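Local coordinates for C381 turret protein (Sulfolobus turreted icosahedral virus, PDB 4IND), which forms the pentameric turrets of an archaeal virus capsid, each subunit folding as three jelly rolls, and probably takes part in host attachment, at residues 77-82 with 147-152; 119-124 with 167-172; 154-159 with 256-261; 179-184 with 225-230. All blocks are in the same frame, centred on the assembly; numbering follows the deposited sequence. Where two conformers were deposited one is given.

Interaction 1. Residues 77-82 with 147-152. With 2HP (dihydrogenphosphate ion), chain U.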
loop_
_atom_site.group_PDB
_atom_site.type_symbol
_atom_site.label_atom_id
_atom_site.label_comp_id
_atom_site.label_asym_id
_atom_site.label_seq_id
_atom_site.Cartn_x
_atom_site.Cartn_y
_atom_site.Cartn_z
ATOM N N GLU A 77 7.587 6.908 -18.531
ATOM C CA GLU A 77 6.621 7.963 -18.265
ATOM C C GLU A 77 6.562 8.320 -16.771
ATOM O O GLU A 77 6.815 7.487 -15.904
ATOM C CB GLU A 77 5.241 7.598 -18.828
ATOM C CG GLU A 77 5.206 7.677 -20.361
ATOM C CD GLU A 77 3.795 7.676 -20.955
ATOM O OE1 GLU A 77 2.895 7.065 -20.336
ATOM O OE2 GLU A 77 3.589 8.280 -22.049
ATOM N N GLY A 78 6.231 9.564 -16.476
ATOM C CA GLY A 78 6.061 9.966 -15.082
ATOM C C GLY A 78 6.495 11.397 -14.907
ATOM O O GLY A 78 6.760 12.085 -15.885
ATOM N N LEU A 79 6.524 11.850 -13.657
ATOM C CA LEU A 79 6.879 13.232 -13.331
ATOM C C LEU A 79 8.295 13.248 -12.788
ATOM O O LEU A 79 8.590 12.596 -11.802
ATOM C CB LEU A 79 5.905 13.788 -12.282
ATOM C CG LEU A 79 6.287 15.208 -11.805
ATOM C CD1 LEU A 79 6.238 16.187 -12.978
ATOM C CD2 LEU A 79 5.372 15.647 -10.673
ATOM N N TYR A 80 9.180 13.990 -13.449
ATOM C CA TYR A 80 10.592 14.007 -13.091
ATOM C C TYR A 80 10.984 15.295 -12.430
ATOM O O TYR A 80 10.551 16.370 -12.838
ATOM C CB TYR A 80 11.475 13.855 -14.350
ATOM C CG TYR A 80 11.451 12.448 -14.905
ATOM C CD1 TYR A 80 12.404 11.507 -14.527
ATOM C CD2 TYR A 80 10.479 12.059 -15.808
ATOM C CE1 TYR A 80 12.370 10.217 -15.020
ATOM C CE2 TYR A 80 10.434 10.775 -16.294
ATOM C CZ TYR A 80 11.387 9.858 -15.909
ATOM O OH TYR A 80 11.360 8.570 -16.409
ATOM N N LEU A 81 11.827 15.166 -11.413
ATOM C CA LEU A 81 12.560 16.277 -10.865
ATOM C C LEU A 81 13.923 16.203 -11.514
ATOM O O LEU A 81 14.602 15.169 -11.444
ATOM C CB LEU A 81 12.725 16.139 -9.347
ATOM C CG LEU A 81 13.694 17.193 -8.792
ATOM C CD1 LEU A 81 12.953 18.515 -8.634
ATOM C CD2 LEU A 81 14.356 16.749 -7.477
ATOM N N ILE A 82 14.323 17.300 -12.142
ATOM C CA ILE A 82 15.637 17.378 -12.775
ATOM C C ILE A 82 16.537 18.242 -11.896
ATOM O O ILE A 82 16.129 19.321 -11.440
ATOM C CB ILE A 82 15.516 17.984 -14.163
ATOM C CG1 ILE A 82 14.882 16.954 -15.107
ATOM C CG2 ILE A 82 16.871 18.449 -14.686
ATOM C CD1 ILE A 82 14.499 17.511 -16.445
ATOM N N ARG A 147 12.252 10.311 -10.806
ATOM C CA ARG A 147 10.815 10.407 -10.632
ATOM C C ARG A 147 10.516 10.749 -9.166
ATOM O O ARG A 147 11.052 10.133 -8.253
ATOM C CB ARG A 147 10.152 9.079 -11.040
ATOM C CG ARG A 147 10.313 8.784 -12.551
ATOM C CD ARG A 147 9.516 7.562 -12.969
ATOM N NE ARG A 147 8.116 7.746 -12.620
ATOM C CZ ARG A 147 7.185 6.815 -12.752
ATOM N NH1 ARG A 147 7.510 5.624 -13.235
ATOM N NH2 ARG A 147 5.933 7.077 -12.389
ATOM N N VAL A 148 9.677 11.745 -8.945
ATOM C CA VAL A 148 9.303 12.121 -7.566
ATOM C C VAL A 148 8.025 11.391 -7.164
ATOM O O VAL A 148 7.307 10.900 -8.010
ATOM C CB VAL A 148 9.104 13.636 -7.456
ATOM C CG1 VAL A 148 10.382 14.353 -7.810
ATOM C CG2 VAL A 148 8.003 14.101 -8.391
ATOM N N PHE A 149 7.726 11.298 -5.883
ATOM C CA PHE A 149 6.528 10.579 -5.484
ATOM C C PHE A 149 6.775 9.088 -5.663
ATOM O O PHE A 149 5.845 8.284 -5.664
ATOM C CB PHE A 149 5.314 11.057 -6.298
ATOM C CG PHE A 149 5.081 12.544 -6.197
ATOM C CD1 PHE A 149 5.049 13.170 -4.946
ATOM C CD2 PHE A 149 4.940 13.320 -7.332
ATOM C CE1 PHE A 149 4.875 14.544 -4.847
ATOM C CE2 PHE A 149 4.747 14.699 -7.236
ATOM C CZ PHE A 149 4.716 15.305 -5.983
ATOM N N GLU A 150 8.041 8.735 -5.850
ATOM C CA GLU A 150 8.485 7.354 -5.700
ATOM C C GLU A 150 9.165 7.305 -4.349
ATOM O O GLU A 150 9.921 8.212 -3.999
ATOM C CB GLU A 150 9.528 6.988 -6.755
ATOM C CG GLU A 150 9.148 7.324 -8.180
ATOM C CD GLU A 150 8.269 6.269 -8.810
ATOM O OE1 GLU A 150 7.042 6.308 -8.571
ATOM O OE2 GLU A 150 8.806 5.401 -9.538
ATOM N N LYS A 151 8.891 6.275 -3.574
ATOM C CA LYS A 151 9.671 6.056 -2.370
ATOM C C LYS A 151 9.483 7.226 -1.413
ATOM O O LYS A 151 10.355 7.521 -0.589
ATOM C CB LYS A 151 11.143 5.882 -2.746
ATOM C CG LYS A 151 11.392 4.670 -3.649
ATOM C CD LYS A 151 12.786 4.695 -4.260
ATOM C CE LYS A 151 13.243 3.291 -4.656
ATOM N NZ LYS A 151 12.326 2.613 -5.622
ATOM N N GLY A 152 8.340 7.895 -1.546
ATOM C CA GLY A 152 7.942 8.914 -0.604
ATOM C C GLY A 152 8.692 10.211 -0.773
ATOM O O GLY A 152 8.714 11.025 0.149
HETATM P P 2HP U . 6.025 10.196 -10.385
HETATM O O1 2HP U . 4.595 10.639 -10.204
HETATM O O2 2HP U . 6.038 9.883 -11.848
HETATM O O3 2HP U . 6.276 8.929 -9.508
HETATM O O4 2HP U . 7.080 11.315 -10.114
#
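Where strand 138-147 of the first jelly roll ends, Arg-147 pairs with Tyr-80 as an antiparallel non-hydrogen-bonded pair, CA to CA 4.4 Å, and the chain then leaves the sheet through the linker toward the second domain. The exit is marked by a hydrogen bond from Val-148 N to Leu-79 O, 3.2 Å long and met nearly along the C=O axis. Arg-147 crosses Tyr-80 obliquely, its CG over one ring face 3.9 Å from the ring centroid, a CH-pi contact; the tyrosine hydroxyl is hydrogen-bonded to Gln-76 O. A bend at chi3 (57°) turns the guanidinium to a bound dihydrogenphosphate. Its oxygen O2 lies at the guanidinium edge, accepting from Arg-147 NE and NH2, while Leu-79 N adds a straight bond of 2.7 Å (168°), so three N-H groups grip one oxygen. Over the centre of one guanidinium face sits the carbonyl O of Glu-77, 3.2 Å from Arg-147 CZ; Glu-150 OE2 lies over the opposite face, a long charge contact. On the apolar side, Leu-79 CD2 touches Phe-149 CE2 at 3.6 Å as well as Val-148 CG2. Tighter still, Leu-81 CB presses on Val-148 CG1 at 3.3 Å.

Interaction 2. Residues 119-124 with 167-172. With 2HP (dihydrogenphosphate ion), chain U.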
loop_
_atom_site.group_PDB
_atom_site.type_symbol
_atom_site.label_atom_id
_atom_site.label_comp_id
_atom_site.label_asym_id
_atom_site.label_seq_id
_atom_site.Cartn_x
_atom_site.Cartn_y
_atom_site.Cartn_z
ATOM N N TYR A 119 17.124 23.404 -10.447
ATOM C CA TYR A 119 16.045 22.427 -10.300
ATOM C C TYR A 119 15.070 22.626 -11.434
ATOM O O TYR A 119 14.771 23.762 -11.813
ATOM C CB TYR A 119 15.294 22.620 -8.966
ATOM C CG TYR A 119 16.166 22.438 -7.758
ATOM C CD1 TYR A 119 16.176 21.242 -7.045
ATOM C CD2 TYR A 119 16.986 23.461 -7.330
ATOM C CE1 TYR A 119 16.992 21.081 -5.922
ATOM C CE2 TYR A 119 17.787 23.310 -6.224
ATOM C CZ TYR A 119 17.798 22.120 -5.530
ATOM O OH TYR A 119 18.632 22.009 -4.427
ATOM N N ASP A 120 14.538 21.531 -11.965
ATOM C CA ASP A 120 13.545 21.655 -13.017
ATOM C C ASP A 120 12.525 20.542 -12.892
ATOM O O ASP A 120 12.730 19.553 -12.164
ATOM C CB ASP A 120 14.220 21.612 -14.392
ATOM C CG ASP A 120 13.515 22.480 -15.413
ATOM O OD1 ASP A 120 12.300 22.722 -15.244
ATOM O OD2 ASP A 120 14.169 22.949 -16.386
ATOM N N ILE A 121 11.410 20.705 -13.587
ATOM C CA ILE A 121 10.333 19.732 -13.480
ATOM C C ILE A 121 9.934 19.339 -14.893
ATOM O O ILE A 121 9.824 20.198 -15.779
ATOM C CB ILE A 121 9.150 20.310 -12.725
ATOM C CG1 ILE A 121 9.574 20.651 -11.290
ATOM C CG2 ILE A 121 7.980 19.318 -12.741
ATOM C CD1 ILE A 121 8.553 21.468 -10.517
ATOM N N PHE A 122 9.730 18.044 -15.118
ATOM C CA PHE A 122 9.461 17.561 -16.475
ATOM C C PHE A 122 8.470 16.428 -16.422
ATOM O O PHE A 122 8.741 15.392 -15.819
ATOM C CB PHE A 122 10.767 17.113 -17.140
ATOM C CG PHE A 122 10.588 16.472 -18.512
ATOM C CD1 PHE A 122 9.855 17.100 -19.510
ATOM C CD2 PHE A 122 11.204 15.278 -18.802
ATOM C CE1 PHE A 122 9.708 16.519 -20.778
ATOM C CE2 PHE A 122 11.071 14.676 -20.061
ATOM C CZ PHE A 122 10.326 15.309 -21.051
ATOM N N THR A 123 7.311 16.620 -17.051
ATOM C CA THR A 123 6.329 15.545 -17.125
ATOM C C THR A 123 6.539 14.770 -18.405
ATOM O O THR A 123 6.301 15.290 -19.484
ATOM C CB THR A 123 4.892 16.094 -17.115
ATOM O OG1 THR A 123 4.695 16.841 -15.908
ATOM C CG2 THR A 123 3.875 14.944 -17.161
ATOM N N LYS A 124 6.978 13.521 -18.291
ATOM C CA LYS A 124 7.067 12.670 -19.475
ATOM C C LYS A 124 5.722 11.991 -19.732
ATOM O O LYS A 124 5.427 10.909 -19.215
ATOM C CB LYS A 124 8.209 11.648 -19.357
ATOM C CG LYS A 124 8.402 10.816 -20.629
ATOM C CD LYS A 124 8.923 11.739 -21.747
ATOM C CE LYS A 124 8.792 11.096 -23.122
ATOM N NZ LYS A 124 9.227 12.059 -24.194
ATOM N N GLY A 167 4.566 33.681 -15.474
ATOM C CA GLY A 167 5.284 32.423 -15.386
ATOM C C GLY A 167 4.305 31.292 -15.100
ATOM O O GLY A 167 3.206 31.511 -14.565
ATOM N N TYR A 168 4.711 30.078 -15.449
ATOM C CA TYR A 168 3.881 28.901 -15.246
ATOM C C TYR A 168 4.735 27.763 -14.769
ATOM O O TYR A 168 5.891 27.645 -15.158
ATOM C CB TYR A 168 3.238 28.469 -16.574
ATOM C CG TYR A 168 2.312 29.488 -17.183
ATOM C CD1 TYR A 168 1.014 29.632 -16.736
ATOM C CD2 TYR A 168 2.747 30.307 -18.218
ATOM C CE1 TYR A 168 0.169 30.571 -17.293
ATOM C CE2 TYR A 168 1.913 31.241 -18.786
ATOM C CZ TYR A 168 0.625 31.371 -18.315
ATOM O OH TYR A 168 -0.213 32.299 -18.875
ATOM N N ILE A 169 4.151 26.908 -13.937
ATOM C CA ILE A 169 4.755 25.621 -13.629
ATOM C C ILE A 169 3.622 24.602 -13.738
ATOM O O ILE A 169 2.558 24.810 -13.191
ATOM C CB ILE A 169 5.352 25.593 -12.217
ATOM C CG1 ILE A 169 6.350 26.739 -12.045
ATOM C CG2 ILE A 169 6.033 24.243 -11.946
ATOM C CD1 ILE A 169 6.985 26.821 -10.662
ATOM N N SER A 170 3.827 23.531 -14.497
ATOM C CA SER A 170 2.821 22.469 -14.554
ATOM C C SER A 170 3.435 21.159 -14.094
ATOM O O SER A 170 4.632 20.948 -14.250
ATOM C CB SER A 170 2.301 22.291 -15.983
ATOM O OG SER A 170 1.645 23.455 -16.427
ATOM N N PHE A 171 2.607 20.265 -13.561
ATOM C CA PHE A 171 3.072 18.926 -13.214
ATOM C C PHE A 171 1.882 17.974 -13.129
ATOM O O PHE A 171 0.751 18.413 -12.975
ATOM C CB PHE A 171 3.900 18.945 -11.916
ATOM C CG PHE A 171 3.342 19.832 -10.841
ATOM C CD1 PHE A 171 2.386 19.362 -9.950
ATOM C CD2 PHE A 171 3.784 21.135 -10.708
ATOM C CE1 PHE A 171 1.869 20.181 -8.953
ATOM C CE2 PHE A 171 3.274 21.962 -9.710
ATOM C CZ PHE A 171 2.314 21.486 -8.831
ATOM N N ARG A 172 2.139 16.680 -13.267
ATOM C CA ARG A 172 1.083 15.669 -13.177
ATOM C C ARG A 172 1.132 15.058 -11.794
ATOM O O ARG A 172 2.203 14.698 -11.317
ATOM C CB ARG A 172 1.305 14.550 -14.214
ATOM C CG ARG A 172 0.246 13.469 -14.153
ATOM C CD ARG A 172 0.727 12.084 -14.582
ATOM N NE ARG A 172 1.654 11.487 -13.619
ATOM C CZ ARG A 172 2.226 10.295 -13.804
ATOM N NH1 ARG A 172 1.974 9.599 -14.913
ATOM N NH2 ARG A 172 3.066 9.796 -12.904
HETATM P P 2HP U . 6.025 10.196 -10.385
HETATM O O1 2HP U . 4.595 10.639 -10.204
HETATM O O2 2HP U . 6.038 9.883 -11.848
HETATM O O3 2HP U . 6.276 8.929 -9.508
HETATM O O4 2HP U . 7.080 11.315 -10.114
#
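Apolar contacts carry most of this interface between strand 119-124 of the first jelly-roll domain and strand 168-172 of the second, whose axes pass 6.7 Å apart at 45°. Ile-121 points toward the other strand: CD1 meets Ile-169 CG2 at 4.0 Å, the two crossing at about a right angle, while its side chain lies beside that of Phe-171, pointing the same way, with Ile-121 CG2 4.2 Å from Phe-171 CB. Thr-123 CG2, anti to its backbone N, rests on Arg-172 CB at 3.9 Å. Among the polar groups, Arg-172 N is buried with no partner in the model; Thr-123 OG1 is 3.7 Å from it. The arginine bends at chi3 (70°), and its NH2 donates to dihydrogenphosphate O1 (3.2 Å), in the guanidinium plane, while NH1 forms a salt bridge with Glu-125. Asn-101 hydrogen-bonds both Thr-123 N and Ser-170 O. Strand 114-124 edges the first sheet beside strand 78-88, whose Leu-79 packs on Ile-121, Thr-123 and Phe-171; strand 168-172 pairs with strand 238-243.

Interaction 3. Residues 154-159 with 256-261. With 2HP (dihydrogenphosphate ion), chain Y.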
loop_
_atom_site.group_PDB
_atom_site.type_symbol
_atom_site.label_atom_id
_atom_site.label_comp_id
_atom_site.label_asym_id
_atom_site.label_seq_id
_atom_site.Cartn_x
_atom_site.Cartn_y
_atom_site.Cartn_z
ATOM N N ARG A 154 9.370 14.036 -2.460
ATOM C CA ARG A 154 8.530 15.165 -2.775
ATOM C C ARG A 154 9.322 16.093 -3.657
ATOM O O ARG A 154 10.547 15.977 -3.757
ATOM C CB ARG A 154 8.167 15.921 -1.490
ATOM C CG ARG A 154 9.395 16.298 -0.663
ATOM C CD ARG A 154 9.030 17.223 0.504
ATOM N NE ARG A 154 10.185 17.460 1.376
ATOM C CZ ARG A 154 10.123 18.144 2.516
ATOM N NH1 ARG A 154 8.970 18.640 2.911
ATOM N NH2 ARG A 154 11.205 18.339 3.252
ATOM N N ILE A 155 8.625 17.011 -4.299
ATOM C CA ILE A 155 9.284 18.138 -4.943
ATOM C C ILE A 155 9.630 19.113 -3.825
ATOM O O ILE A 155 8.765 19.474 -3.024
ATOM C CB ILE A 155 8.341 18.823 -5.937
ATOM C CG1 ILE A 155 8.059 17.885 -7.122
ATOM C CG2 ILE A 155 8.944 20.137 -6.457
ATOM C CD1 ILE A 155 6.994 18.434 -8.061
ATOM N N ASN A 156 10.902 19.501 -3.742
ATOM C CA ASN A 156 11.342 20.472 -2.729
ATOM C C ASN A 156 12.402 21.408 -3.340
ATOM O O ASN A 156 13.591 21.192 -3.206
ATOM C CB ASN A 156 11.865 19.761 -1.490
ATOM C CG ASN A 156 12.165 20.726 -0.347
ATOM O OD1 ASN A 156 11.905 21.921 -0.463
ATOM N ND2 ASN A 156 12.719 20.210 0.756
ATOM N N ILE A 157 11.936 22.436 -4.035
ATOM C CA ILE A 157 12.827 23.440 -4.634
ATOM C C ILE A 157 12.948 24.635 -3.695
ATOM O O ILE A 157 11.934 25.164 -3.255
ATOM C CB ILE A 157 12.256 23.923 -5.960
ATOM C CG1 ILE A 157 12.147 22.743 -6.943
ATOM C CG2 ILE A 157 13.121 25.039 -6.571
ATOM C CD1 ILE A 157 11.357 23.096 -8.202
ATOM N N PRO A 158 14.195 25.055 -3.382
ATOM C CA PRO A 158 14.410 26.158 -2.431
ATOM C C PRO A 158 13.945 27.493 -3.004
ATOM O O PRO A 158 13.541 27.544 -4.170
ATOM C CB PRO A 158 15.923 26.136 -2.189
ATOM C CG PRO A 158 16.504 25.435 -3.381
ATOM C CD PRO A 158 15.462 24.438 -3.817
ATOM N N LYS A 159 13.971 28.545 -2.189
ATOM C CA LYS A 159 13.413 29.827 -2.588
ATOM C C LYS A 159 14.383 30.526 -3.543
ATOM O O LYS A 159 15.160 31.373 -3.145
ATOM C CB LYS A 159 13.107 30.692 -1.360
ATOM C CG LYS A 159 12.385 31.994 -1.682
ATOM C CD LYS A 159 12.423 32.964 -0.487
ATOM C CE LYS A 159 11.587 32.450 0.677
ATOM N NZ LYS A 159 11.466 33.462 1.763
ATOM N N GLY A 256 9.942 29.462 -3.606
ATOM C CA GLY A 256 10.321 28.072 -3.665
ATOM C C GLY A 256 9.073 27.271 -3.968
ATOM O O GLY A 256 7.983 27.834 -4.085
ATOM N N LEU A 257 9.227 25.959 -4.129
ATOM C CA LEU A 257 8.083 25.111 -4.432
ATOM C C LEU A 257 8.263 23.760 -3.799
ATOM O O LEU A 257 9.249 23.063 -4.045
ATOM C CB LEU A 257 7.927 24.940 -5.948
ATOM C CG LEU A 257 6.824 23.951 -6.361
ATOM C CD1 LEU A 257 5.465 24.500 -5.987
ATOM C CD2 LEU A 257 6.898 23.671 -7.884
ATOM N N GLU A 258 7.278 23.381 -3.005
ATOM C CA GLU A 258 7.289 22.102 -2.320
ATOM C C GLU A 258 5.939 21.466 -2.633
ATOM O O GLU A 258 4.878 22.062 -2.402
ATOM C CB GLU A 258 7.519 22.383 -0.821
ATOM C CG GLU A 258 7.562 21.206 0.140
ATOM C CD GLU A 258 7.847 21.683 1.575
ATOM O OE1 GLU A 258 8.923 22.293 1.778
ATOM O OE2 GLU A 258 6.991 21.477 2.484
ATOM N N VAL A 259 5.969 20.270 -3.218
ATOM C CA VAL A 259 4.746 19.511 -3.494
ATOM C C VAL A 259 4.913 18.140 -2.885
ATOM O O VAL A 259 5.858 17.431 -3.219
ATOM C CB VAL A 259 4.526 19.342 -5.015
ATOM C CG1 VAL A 259 3.174 18.673 -5.286
ATOM C CG2 VAL A 259 4.623 20.687 -5.717
ATOM N N GLU A 260 4.007 17.760 -1.995
ATOM C CA GLU A 260 4.184 16.547 -1.209
ATOM C C GLU A 260 2.848 15.906 -0.898
ATOM O O GLU A 260 1.846 16.604 -0.674
ATOM C CB GLU A 260 4.915 16.886 0.098
ATOM C CG GLU A 260 4.218 17.981 0.867
ATOM C CD GLU A 260 5.166 18.852 1.676
ATOM O OE1 GLU A 260 6.336 18.461 1.889
ATOM O OE2 GLU A 260 4.737 19.940 2.107
ATOM N N GLU A 261 2.814 14.576 -0.890
ATOM C CA GLU A 261 1.591 13.860 -0.565
ATOM C C GLU A 261 1.329 13.921 0.942
ATOM O O GLU A 261 2.263 13.828 1.749
ATOM C CB GLU A 261 1.691 12.399 -1.021
ATOM C CG GLU A 261 0.347 11.688 -1.087
ATOM C CD GLU A 261 0.450 10.242 -1.563
ATOM O OE1 GLU A 261 1.543 9.821 -2.009
ATOM O OE2 GLU A 261 -0.566 9.527 -1.480
HETATM P P 2HP Y . 9.168 21.377 5.727
HETATM O O1 2HP Y . 8.320 21.820 6.958
HETATM O O2 2HP Y . 8.970 19.923 5.429
HETATM O O3 2HP Y . 10.625 21.441 6.031
HETATM O O4 2HP Y . 8.785 22.259 4.506
#
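Two neighbouring antiparallel strands of the second jelly roll, 155-158 and 256-261, send their side chains to two faces of the sheet. On one, Ile-155 and Val-259 lie side by side and point the same way, CB to CB 4.0 Å, with Ile-157 and Leu-257 forming the next hydrogen-bonded pair. Ile-157 N to Leu-257 O, 2.8 Å, is the shortest of the four backbone hydrogen bonds. The face of Asn-156 and Glu-258 is polar, their amide and carboxylate planes 79° apart; Asn-156 OD1 is hydrogen-bonded to Gln-126 of a neighbouring subunit. Arg-154, extended from CG to NE, runs alongside Glu-260, the guanidinium and carboxylate planes 31° apart. Its NH1 reaches Glu-260 OE1 at 2.8 Å in the guanidinium plane, and Glu-258 OE2 in a longer salt bridge of 3.5 Å. Glu-125 and Asp-238 of that subunit bind NE and NH2. Glu-258 OE2 and Glu-260 OE2 are 2.8 Å apart. Arg-154 NH1 also donates to dihydrogenphosphate O2, a nearly straight bond of 2.8 Å (172°).

Interaction 4. Residues 179-184 with 225-230. With 2HP (dihydrogenphosphate ion), chain Y.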
loop_
_atom_site.group_PDB
_atom_site.type_symbol
_atom_site.label_atom_id
_atom_site.label_comp_id
_atom_site.label_asym_id
_atom_site.label_seq_id
_atom_site.Cartn_x
_atom_site.Cartn_y
_atom_site.Cartn_z
ATOM N N ALA A 179 -0.095 18.621 -0.517
ATOM C CA ALA A 179 0.164 19.981 -0.061
ATOM C C ALA A 179 1.054 20.636 -1.105
ATOM O O ALA A 179 2.006 20.023 -1.590
ATOM C CB ALA A 179 0.839 19.980 1.286
ATOM N N ILE A 180 0.737 21.877 -1.466
ATOM C CA ILE A 180 1.636 22.667 -2.295
ATOM C C ILE A 180 2.028 23.879 -1.462
ATOM O O ILE A 180 1.179 24.694 -1.105
ATOM C CB ILE A 180 0.951 23.126 -3.563
ATOM C CG1 ILE A 180 0.584 21.911 -4.417
ATOM C CG2 ILE A 180 1.863 24.071 -4.339
ATOM C CD1 ILE A 180 -0.305 22.255 -5.606
ATOM N N LYS A 181 3.307 23.954 -1.111
ATOM C CA LYS A 181 3.806 24.998 -0.242
ATOM C C LYS A 181 4.762 25.872 -1.046
ATOM O O LYS A 181 5.661 25.372 -1.744
ATOM C CB LYS A 181 4.514 24.398 0.985
ATOM C CG LYS A 181 4.937 25.436 2.024
ATOM C CD LYS A 181 5.815 24.825 3.120
ATOM C CE LYS A 181 5.061 23.753 3.917
ATOM N NZ LYS A 181 5.903 23.245 5.055
ATOM N N MET A 182 4.567 27.181 -0.967
ATOM C CA MET A 182 5.453 28.093 -1.663
ATOM C C MET A 182 5.923 29.229 -0.762
ATOM O O MET A 182 5.236 30.237 -0.607
ATOM C CB MET A 182 4.769 28.609 -2.934
ATOM C CG MET A 182 4.312 27.480 -3.841
ATOM S SD MET A 182 3.061 27.945 -5.044
ATOM C CE MET A 182 3.851 29.363 -5.805
ATOM N N PRO A 183 7.101 29.052 -0.145
ATOM C CA PRO A 183 7.730 30.126 0.621
ATOM C C PRO A 183 8.077 31.192 -0.391
ATOM O O PRO A 183 8.511 30.827 -1.493
ATOM C CB PRO A 183 9.025 29.484 1.139
ATOM C CG PRO A 183 8.864 27.997 0.941
ATOM C CD PRO A 183 7.943 27.840 -0.230
ATOM N N TYR A 184 7.870 32.461 -0.065
ATOM C CA TYR A 184 8.176 33.533 -1.000
ATOM C C TYR A 184 8.746 34.735 -0.276
ATOM O O TYR A 184 8.575 34.869 0.925
ATOM C CB TYR A 184 6.916 33.958 -1.759
ATOM C CG TYR A 184 5.835 34.508 -0.862
ATOM C CD1 TYR A 184 5.880 35.834 -0.418
ATOM C CD2 TYR A 184 4.773 33.707 -0.430
ATOM C CE1 TYR A 184 4.901 36.348 0.411
ATOM C CE2 TYR A 184 3.785 34.235 0.410
ATOM C CZ TYR A 184 3.866 35.549 0.819
ATOM O OH TYR A 184 2.905 36.069 1.647
ATOM N N THR A 225 4.518 32.443 3.245
ATOM C CA THR A 225 4.377 31.113 2.663
ATOM C C THR A 225 2.942 30.887 2.227
ATOM O O THR A 225 2.014 31.111 3.001
ATOM C CB THR A 225 4.763 30.016 3.682
ATOM O OG1 THR A 225 6.067 30.281 4.224
ATOM C CG2 THR A 225 4.764 28.643 3.011
ATOM N N PHE A 226 2.758 30.471 0.981
ATOM C CA PHE A 226 1.456 29.984 0.537
ATOM C C PHE A 226 1.424 28.488 0.820
ATOM O O PHE A 226 2.422 27.781 0.601
ATOM C CB PHE A 226 1.269 30.201 -0.966
ATOM C CG PHE A 226 1.233 31.652 -1.375
ATOM C CD1 PHE A 226 0.243 32.498 -0.896
ATOM C CD2 PHE A 226 2.173 32.157 -2.245
ATOM C CE1 PHE A 226 0.208 33.833 -1.284
ATOM C CE2 PHE A 226 2.143 33.483 -2.651
ATOM C CZ PHE A 226 1.167 34.317 -2.173
ATOM N N LEU A 227 0.297 28.008 1.334
ATOM C CA LEU A 227 0.136 26.586 1.611
ATOM C C LEU A 227 -1.296 26.240 1.287
ATOM O O LEU A 227 -2.224 26.657 1.991
ATOM C CB LEU A 227 0.426 26.283 3.089
ATOM C CG LEU A 227 0.169 24.837 3.533
ATOM C CD1 LEU A 227 0.874 23.862 2.591
ATOM C CD2 LEU A 227 0.611 24.596 4.962
ATOM N N VAL A 228 -1.481 25.506 0.206
ATOM C CA VAL A 228 -2.810 25.055 -0.193
ATOM C C VAL A 228 -2.789 23.549 -0.444
ATOM O O VAL A 228 -1.732 22.945 -0.452
ATOM C CB VAL A 228 -3.312 25.802 -1.439
ATOM C CG1 VAL A 228 -3.398 27.288 -1.153
ATOM C CG2 VAL A 228 -2.390 25.540 -2.619
ATOM N N TYR A 229 -3.959 22.947 -0.609
ATOM C CA TYR A 229 -4.024 21.504 -0.732
ATOM C C TYR A 229 -4.931 21.141 -1.895
ATOM O O TYR A 229 -5.938 21.798 -2.120
ATOM C CB TYR A 229 -4.571 20.895 0.571
ATOM C CG TYR A 229 -3.815 21.272 1.825
ATOM C CD1 TYR A 229 -2.754 20.506 2.283
ATOM C CD2 TYR A 229 -4.178 22.379 2.569
ATOM C CE1 TYR A 229 -2.075 20.841 3.462
ATOM C CE2 TYR A 229 -3.498 22.725 3.734
ATOM C CZ TYR A 229 -2.442 21.952 4.162
ATOM O OH TYR A 229 -1.757 22.273 5.306
ATOM N N LEU A 230 -4.583 20.083 -2.620
ATOM C CA LEU A 230 -5.406 19.588 -3.715
ATOM C C LEU A 230 -5.772 18.159 -3.449
ATOM O O LEU A 230 -4.890 17.339 -3.186
ATOM C CB LEU A 230 -4.608 19.590 -5.033
ATOM C CG LEU A 230 -4.199 20.913 -5.631
ATOM C CD1 LEU A 230 -3.422 20.656 -6.945
ATOM C CD2 LEU A 230 -5.445 21.695 -5.900
HETATM P P 2HP Y . 9.168 21.377 5.727
HETATM O O1 2HP Y . 8.320 21.820 6.958
HETATM O O2 2HP Y . 8.970 19.923 5.429
HETATM O O3 2HP Y . 10.625 21.441 6.031
HETATM O O4 2HP Y . 8.785 22.259 4.506
#
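Four backbone hydrogen bonds, two each at the Ile-180/Val-228 and Met-182/Phe-226 pairs, zip strands 179-184 and 225-230 together antiparallel in the second jelly roll; Met-182 N to Phe-226 O is the shortest at 2.7 Å. Tyr-184, with CG between backbone N and carbonyl carbon (chi1 62°), brings CE2 over the centre of the Phe-226 ring; the rings meet obliquely, planes at 31°, with Tyr-184 CD2 3.4 Å from Phe-226 CE2. On the face that carries Phe-226, Ile-180 CD1 touches Leu-230 CD1 at 3.8 Å. On the face of Ala-179, Lys-181 and Thr-225, Ala-179 CB meets the Tyr-229 ring and Lys-181 CG is tight on Thr-225 CG2, 3.4 Å. Bent at chi3, the lysine takes NZ to dihydrogenphosphate O4 at 3.1 Å. Further out, Phe-199 and Ile-213 of the facing sheet pack on Phe-226. The backbone O of Asp-235 of a neighbouring subunit accepts from NZ, and that subunit's Tyr-236 makes a cation-pi contact. Phosphate, carbonyl and aromatic ring around NZ would favour a charged ammonium.

From the N terminus, strand 78-88 opens interaction 1, which closes at the linker after strand 138-147 and so spans much of the first jelly roll. Interaction 2 starts inside that loop and ends beyond it, crossing interaction 1 and joining the first domain to the second; both reach one phosphate. Interaction 3 begins at the linker's far end, in series with interaction 1 but crossing interaction 2, and its return strand closes nearly the whole second domain. Nested within is interaction 4, the adjoining pair of strands in the same sheet (176-187 beside 253-262), sharing a second phosphate and the same neighbouring subunit. Phe-171 of interaction 2 packs on Val-259 and Ile-180 of that sheet.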